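Local coordinates for protein TfuB1 (Thermobifida fusca, PDB 6JX3) that binds the leader peptide of a lasso peptide precursor through its PqqD-like RiPP recognition element, probably to present the precursor to its processing enzymes, at residues L51-Q54 with R55-G59; A85-V88 with T89-E93. One frame throughout, in Å; residues are numbered along the deposited sequence.

Interaction 1 of 2, residues L51-Q54 with R55-G59; sequences LIVQ and RLLDG. With ZN (zinc ion), chain D.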
ATOM      1  N   LEU A  51       1.418   2.120  -5.725  1.00 15.60           N
ATOM      2  CA  LEU A  51       2.453   1.545  -6.575  1.00 18.93           C
ATOM      3  C   LEU A  51       3.206   0.445  -5.845  1.00 16.93           C
ATOM      4  O   LEU A  51       3.465  -0.627  -6.406  1.00 17.58           O
ATOM      5  CB  LEU A  51       3.401   2.664  -6.998  1.00 22.04           C
ATOM      6  CG  LEU A  51       4.551   2.492  -7.973  1.00 39.54           C
ATOM      7  CD1 LEU A  51       4.157   1.638  -9.164  1.00 39.42           C
ATOM      8  CD2 LEU A  51       4.959   3.888  -8.417  1.00 40.10           C
ATOM      9  N   ILE A  52       3.539   0.686  -4.577  1.00 15.31           N
ATOM     10  CA  ILE A  52       4.246  -0.315  -3.791  1.00 11.99           C
ATOM     11  C   ILE A  52       3.388  -1.557  -3.614  1.00 13.21           C
ATOM     12  O   ILE A  52       3.850  -2.687  -3.821  1.00 15.18           O
ATOM     13  CB  ILE A  52       4.664   0.267  -2.430  1.00 13.06           C
ATOM     14  CG1 ILE A  52       5.694   1.383  -2.622  1.00 16.15           C
ATOM     15  CG2 ILE A  52       5.212  -0.843  -1.530  1.00 14.24           C
ATOM     16  CD1 ILE A  52       5.923   2.227  -1.375  1.00 17.97           C
ATOM     17  N   VAL A  53       2.127  -1.370  -3.207  1.00 12.69           N
ATOM     18  CA  VAL A  53       1.266  -2.522  -2.965  1.00 12.94           C
ATOM     19  C   VAL A  53       1.065  -3.315  -4.252  1.00 13.55           C
ATOM     20  O   VAL A  53       1.115  -4.551  -4.248  1.00 15.40           O
ATOM     21  CB  VAL A  53      -0.075  -2.081  -2.363  1.00 13.17           C
ATOM     22  CG1 VAL A  53      -1.053  -3.256  -2.344  1.00 16.90           C
ATOM     23  CG2 VAL A  53       0.146  -1.548  -0.944  1.00 12.78           C
ATOM     24  N   GLN A  54       0.826  -2.620  -5.368  1.00 13.27           N
ATOM     25  CA  GLN A  54       0.643  -3.323  -6.636  1.00 15.32           C
ATOM     26  C   GLN A  54       1.870  -4.157  -6.992  1.00 14.27           C
ATOM     27  O   GLN A  54       1.742  -5.299  -7.438  1.00 17.94           O
ATOM     28  CB  GLN A  54       0.329  -2.327  -7.752  1.00 21.81           C
ATOM     29  CG  GLN A  54      -1.088  -1.784  -7.678  1.00 24.17           C
ATOM     30  CD  GLN A  54      -1.228  -0.423  -8.335  1.00 42.03           C
ATOM     31  OE1 GLN A  54      -0.287   0.084  -8.952  1.00 40.09           O
ATOM     32  NE2 GLN A  54      -2.403   0.183  -8.196  1.00 36.82           N
ATOM     33  N   ARG A  55       3.073  -3.617  -6.775  1.00 14.39           N
ATOM     34  CA  ARG A  55       4.263  -4.382  -7.134  0.96 11.29           C
ATOM     35  C   ARG A  55       4.497  -5.529  -6.163  1.00 16.82           C
ATOM     36  O   ARG A  55       4.926  -6.613  -6.575  1.00 17.15           O
ATOM     37  CB  ARG A  55       5.479  -3.463  -7.196  1.00 15.68           C
ATOM     38  CG  ARG A  55       5.491  -2.589  -8.446  1.00 24.17           C
ATOM     39  CD  ARG A  55       6.818  -1.874  -8.604  0.73 24.15           C
ATOM     40  NE  ARG A  55       7.924  -2.814  -8.461  0.20 25.17           N
ATOM     41  CZ  ARG A  55       8.716  -3.199  -9.455  0.46 31.47           C
ATOM     42  NH1 ARG A  55       8.539  -2.721 -10.683  0.95 35.40           N
ATOM     43  NH2 ARG A  55       9.686  -4.065  -9.214  1.00 33.24           N
ATOM     44  N   LEU A  56       4.193  -5.329  -4.876  1.00 14.20           N
ATOM     45  CA  LEU A  56       4.294  -6.445  -3.939  1.00 15.85           C
ATOM     46  C   LEU A  56       3.312  -7.556  -4.298  1.00 17.26           C
ATOM     47  O   LEU A  56       3.652  -8.742  -4.223  1.00 16.36           O
ATOM     48  CB  LEU A  56       4.067  -5.957  -2.509  1.00 16.23           C
ATOM     49  CG  LEU A  56       5.176  -5.061  -1.954  1.00 13.98           C
ATOM     50  CD1 LEU A  56       4.797  -4.594  -0.554  1.00 14.51           C
ATOM     51  CD2 LEU A  56       6.526  -5.769  -1.925  1.00 16.46           C
ATOM     52  N   LEU A  57       2.089  -7.192  -4.695  1.00 14.81           N
ATOM     53  CA  LEU A  57       1.104  -8.204  -5.053  1.00 18.25           C
ATOM     54  C   LEU A  57       1.499  -8.936  -6.325  1.00 20.17           C
ATOM     55  O   LEU A  57       1.129 -10.101  -6.503  1.00 20.47           O
ATOM     56  CB  LEU A  57      -0.278  -7.572  -5.213  1.00 16.95           C
ATOM     57  CG  LEU A  57      -0.896  -7.121  -3.889  1.00 18.53           C
ATOM     58  CD1 LEU A  57      -2.230  -6.440  -4.128  1.00 21.97           C
ATOM     59  CD2 LEU A  57      -1.030  -8.314  -2.940  1.00 21.42           C
ATOM     60  N   ASP A  58       2.265  -8.282  -7.201  1.00 18.08           N
ATOM     61  CA  ASP A  58       2.813  -8.948  -8.382  1.00 21.01           C
ATOM     62  C   ASP A  58       3.823 -10.029  -8.035  1.00 28.83           C
ATOM     63  O   ASP A  58       4.227 -10.788  -8.924  1.00 28.70           O
ATOM     64  CB  ASP A  58       3.498  -7.939  -9.297  1.00 18.49           C
ATOM     65  CG  ASP A  58       2.531  -7.071 -10.049  1.00 24.00           C
ATOM     66  OD1 ASP A  58       1.326  -7.409 -10.153  1.00 26.78           O
ATOM     67  OD2 ASP A  58       2.995  -6.027 -10.534  1.00 27.49           O
ATOM     68  N   GLY A  59       4.261 -10.102  -6.785  1.00 18.85           N
ATOM     69  CA  GLY A  59       5.293 -11.028  -6.382  1.00 22.92           C
ATOM     70  C   GLY A  59       6.685 -10.440  -6.307  1.00 23.41           C
ATOM     71  O   GLY A  59       7.639 -11.188  -6.082  1.00 24.23           O
TER
HETATM   72 ZN    ZN D 102       1.990  -5.004 -11.629  0.82 27.34          ZN
HETATM   73  O   HOH W   1       2.168  -2.807 -11.430  1.00 28.44           O
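Val53 and Leu57 lie side by side and point the same way along the last turns of helix 47-57, with Val53 CG1 3.8 Å from Leu57 CD1. One step round the helix, Ile52 and Leu56 make a second such pair, CG2 of Ile52 meeting CD1 of Leu56 at 3.9 Å. In both leucines CG stands anti to the carbonyl carbon (chi1 near -70°), which lays the branch back along the preceding turn, over the carbonyl oxygen four residues earlier. Arg55 does likewise, its CG 3.5 Å from Leu51 O, before the chain bends at chi3 and leads the guanidinium away. The backbone of the turn is held by i to i+4 bonds, among them Leu56 N to Ile52 O at 2.9 Å and Asp58 N to Gln54 O at 3.0 Å, the latter more bent (N-H...O 143°). Asp58 is exposed, and its OD2 binds a zinc ion at 1.8 Å; water 1 is a further ligand at 2.2 Å. Val65 of helix 62-72 and Ile84 and Leu87 of helix 77-93 pack on Ile52, which also touches an apolar side chain of the bound peptide. Gly59, with positive phi (98°), sends its N to Leu56 O at 3.0 Å, closing the helix in a Schellman motif.

Interaction 2 of 2, residues A85-V88 with T89-E93; sequences AALV and TSLKE
The C-terminal half of helix 77-93, the last helix of the PqqD-like winged-helix fold, carries this contact, with Leu87 and Leu91 one turn apart on its buried side. Their side chains cross obliquely: CG of Leu87 lies 4.0 Å from CD1 of Leu91. Different first torsions bring them together, since Leu87 CG is anti to its own N (chi1 175°) and leans toward the following turn, whereas Leu91 CG is anti to the carbonyl carbon (chi1 -68°) and folds back over Leu87 O, 3.3 Å away. That same oxygen accepts the backbone N-H of Leu91 at 2.8 Å, so the leucine covers the carbonyl its own amide uses. Both leucines also touch apolar side chains of the bound peptide, as does Ser90, which places this face of the helix in the leader-binding groove of the recognition element. Phe17 and Met96 pack against Leu91 from neighbouring loops. Trimming Leu91 to an alanine is likely to open a gap beside Leu87 and to remove part of the apolar surface met by the peptide. Toward the outer side, Lys92 runs extended alongside Val88, and its CE comes within 3.6 Å of Val88 CG1; the apolar part of the lysine thus packs on the valine. Lys92 N donates to Val88 O at 2.9 Å beneath them. Thr89 sits on the exposed surface, where its N donates to Ala85 O at 2.9 Å and its OG1 comes 3.0 Å from that oxygen. Ser90 N bonds to Ala86 O one step on, while its OG makes a hydrogen bond with OD1 of Asn94, just beyond the helix.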
ATOM      1  N   ALA A  85       8.943  -0.585   4.137  1.00 12.39           N
ATOM      2  CA  ALA A  85       8.781  -1.375   5.351  1.00 13.96           C
ATOM      3  C   ALA A  85       7.714  -0.780   6.248  1.00 12.49           C
ATOM      4  O   ALA A  85       6.891  -1.510   6.819  1.00 14.41           O
ATOM      5  CB  ALA A  85      10.111  -1.462   6.090  1.00 15.66           C
ATOM      6  N   ALA A  86       7.707   0.550   6.380  1.00 14.58           N
ATOM      7  CA  ALA A  86       6.695   1.199   7.210  1.00 13.66           C
ATOM      8  C   ALA A  86       5.298   1.010   6.636  1.00 13.50           C
ATOM      9  O   ALA A  86       4.339   0.822   7.387  1.00 15.04           O
ATOM     10  CB  ALA A  86       7.009   2.685   7.353  1.00 16.69           C
ATOM     11  N   LEU A  87       5.167   1.076   5.309  1.00 13.24           N
ATOM     12  CA  LEU A  87       3.862   0.879   4.688  1.00 11.57           C
ATOM     13  C   LEU A  87       3.367  -0.540   4.916  1.00 14.16           C
ATOM     14  O   LEU A  87       2.209  -0.754   5.293  1.00 14.38           O
ATOM     15  CB  LEU A  87       3.938   1.199   3.193  1.00 11.62           C
ATOM     16  CG  LEU A  87       2.640   0.890   2.433  1.00 13.97           C
ATOM     17  CD1 LEU A  87       1.491   1.760   2.937  1.00 14.97           C
ATOM     18  CD2 LEU A  87       2.846   1.085   0.938  1.00 14.32           C
ATOM     19  N   VAL A  88       4.243  -1.526   4.705  1.00 13.15           N
ATOM     20  CA  VAL A  88       3.857  -2.921   4.896  1.00 12.31           C
ATOM     21  C   VAL A  88       3.479  -3.166   6.342  1.00 14.89           C
ATOM     22  O   VAL A  88       2.479  -3.837   6.639  1.00 15.74           O
ATOM     23  CB  VAL A  88       4.997  -3.842   4.441  1.00 13.59           C
ATOM     24  CG1 VAL A  88       4.832  -5.251   5.016  1.00 18.95           C
ATOM     25  CG2 VAL A  88       5.025  -3.871   2.938  1.00 14.71           C
ATOM     26  N   THR A  89       4.250  -2.598   7.264  1.00 13.34           N
ATOM     27  CA  THR A  89       3.897  -2.703   8.671  1.00 15.02           C
ATOM     28  C   THR A  89       2.530  -2.088   8.939  1.00 15.39           C
ATOM     29  O   THR A  89       1.717  -2.662   9.679  1.00 16.57           O
ATOM     30  CB  THR A  89       4.980  -2.036   9.521  1.00 18.21           C
ATOM     31  OG1 THR A  89       6.178  -2.826   9.449  1.00 16.71           O
ATOM     32  CG2 THR A  89       4.527  -1.893  10.980  1.00 22.06           C
ATOM     33  N   SER A  90       2.242  -0.940   8.309  1.00 14.46           N
ATOM     34  CA  SER A  90       0.951  -0.291   8.537  1.00 16.14           C
ATOM     35  C   SER A  90      -0.182  -1.103   7.921  1.00 17.78           C
ATOM     36  O   SER A  90      -1.278  -1.195   8.492  1.00 18.67           O
ATOM     37  CB  SER A  90       0.964   1.126   7.973  1.00 17.79           C
ATOM     38  OG  SER A  90      -0.272   1.785   8.228  1.00 23.44           O
ATOM     39  N   LEU A  91       0.067  -1.707   6.759  1.00 13.00           N
ATOM     40  CA  LEU A  91      -0.953  -2.555   6.153  1.00 14.33           C
ATOM     41  C   LEU A  91      -1.250  -3.765   7.021  1.00 16.76           C
ATOM     42  O   LEU A  91      -2.405  -4.194   7.118  1.00 16.91           O
ATOM     43  CB  LEU A  91      -0.516  -2.986   4.758  1.00 14.09           C
ATOM     44  CG  LEU A  91      -0.482  -1.812   3.781  1.00 15.04           C
ATOM     45  CD1 LEU A  91       0.237  -2.250   2.511  1.00 15.60           C
ATOM     46  CD2 LEU A  91      -1.899  -1.351   3.473  1.00 21.64           C
ATOM     47  N   LYS A  92      -0.225  -4.328   7.673  1.00 14.78           N
ATOM     48  CA  LYS A  92      -0.475  -5.438   8.585  1.00 14.88           C
ATOM     49  C   LYS A  92      -1.158  -4.954   9.857  1.00 18.28           C
ATOM     50  O   LYS A  92      -2.116  -5.582  10.331  1.00 20.03           O
ATOM     51  CB  LYS A  92       0.834  -6.154   8.909  1.00 15.40           C
ATOM     52  CG  LYS A  92       1.404  -6.882   7.717  1.00 14.14           C
ATOM     53  CD  LYS A  92       2.860  -7.309   7.939  1.00 20.30           C
ATOM     54  CE  LYS A  92       3.362  -8.100   6.730  1.00 20.05           C
ATOM     55  NZ  LYS A  92       4.812  -8.458   6.864  1.00 25.16           N
ATOM     56  N   GLU A  93      -0.684  -3.830  10.406  1.00 14.50           N
ATOM     57  CA  GLU A  93      -1.264  -3.254  11.617  1.00 18.23           C
ATOM     58  C   GLU A  93      -2.760  -3.042  11.454  1.00 21.38           C
ATOM     59  O   GLU A  93      -3.559  -3.358  12.350  1.00 20.85           O
ATOM     60  CB  GLU A  93      -0.572  -1.922  11.933  1.00 19.44           C
ATOM     61  CG  GLU A  93      -1.337  -1.035  12.918  1.00 24.41           C
ATOM     62  CD  GLU A  93      -1.370  -1.637  14.309  1.00 21.99           C
ATOM     63  OE1 GLU A  93      -0.556  -2.550  14.563  1.00 23.02           O
ATOM     64  OE2 GLU A  93      -2.205  -1.194  15.141  1.00 23.41           O
TER

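How the interactions relate
From the N terminus, the chain first lays down the three-stranded antiparallel sheet, then enters helix 47-57, where interaction 1 spans the final turns and the exit into the loop. Helix 62-72 follows, and interaction 2 lies in helix 77-93. Each contact is local and closes no long loop; the two stand in series, neither nested nor crossing. They meet through side chains: Val53 CG2 packs 3.5 Å from Leu91 CD1, and Leu56 CD1 lies 3.6 Å from Val88 CG2. These contacts join the first and last helices, and both interactions contribute apolar residues touching the bound peptide.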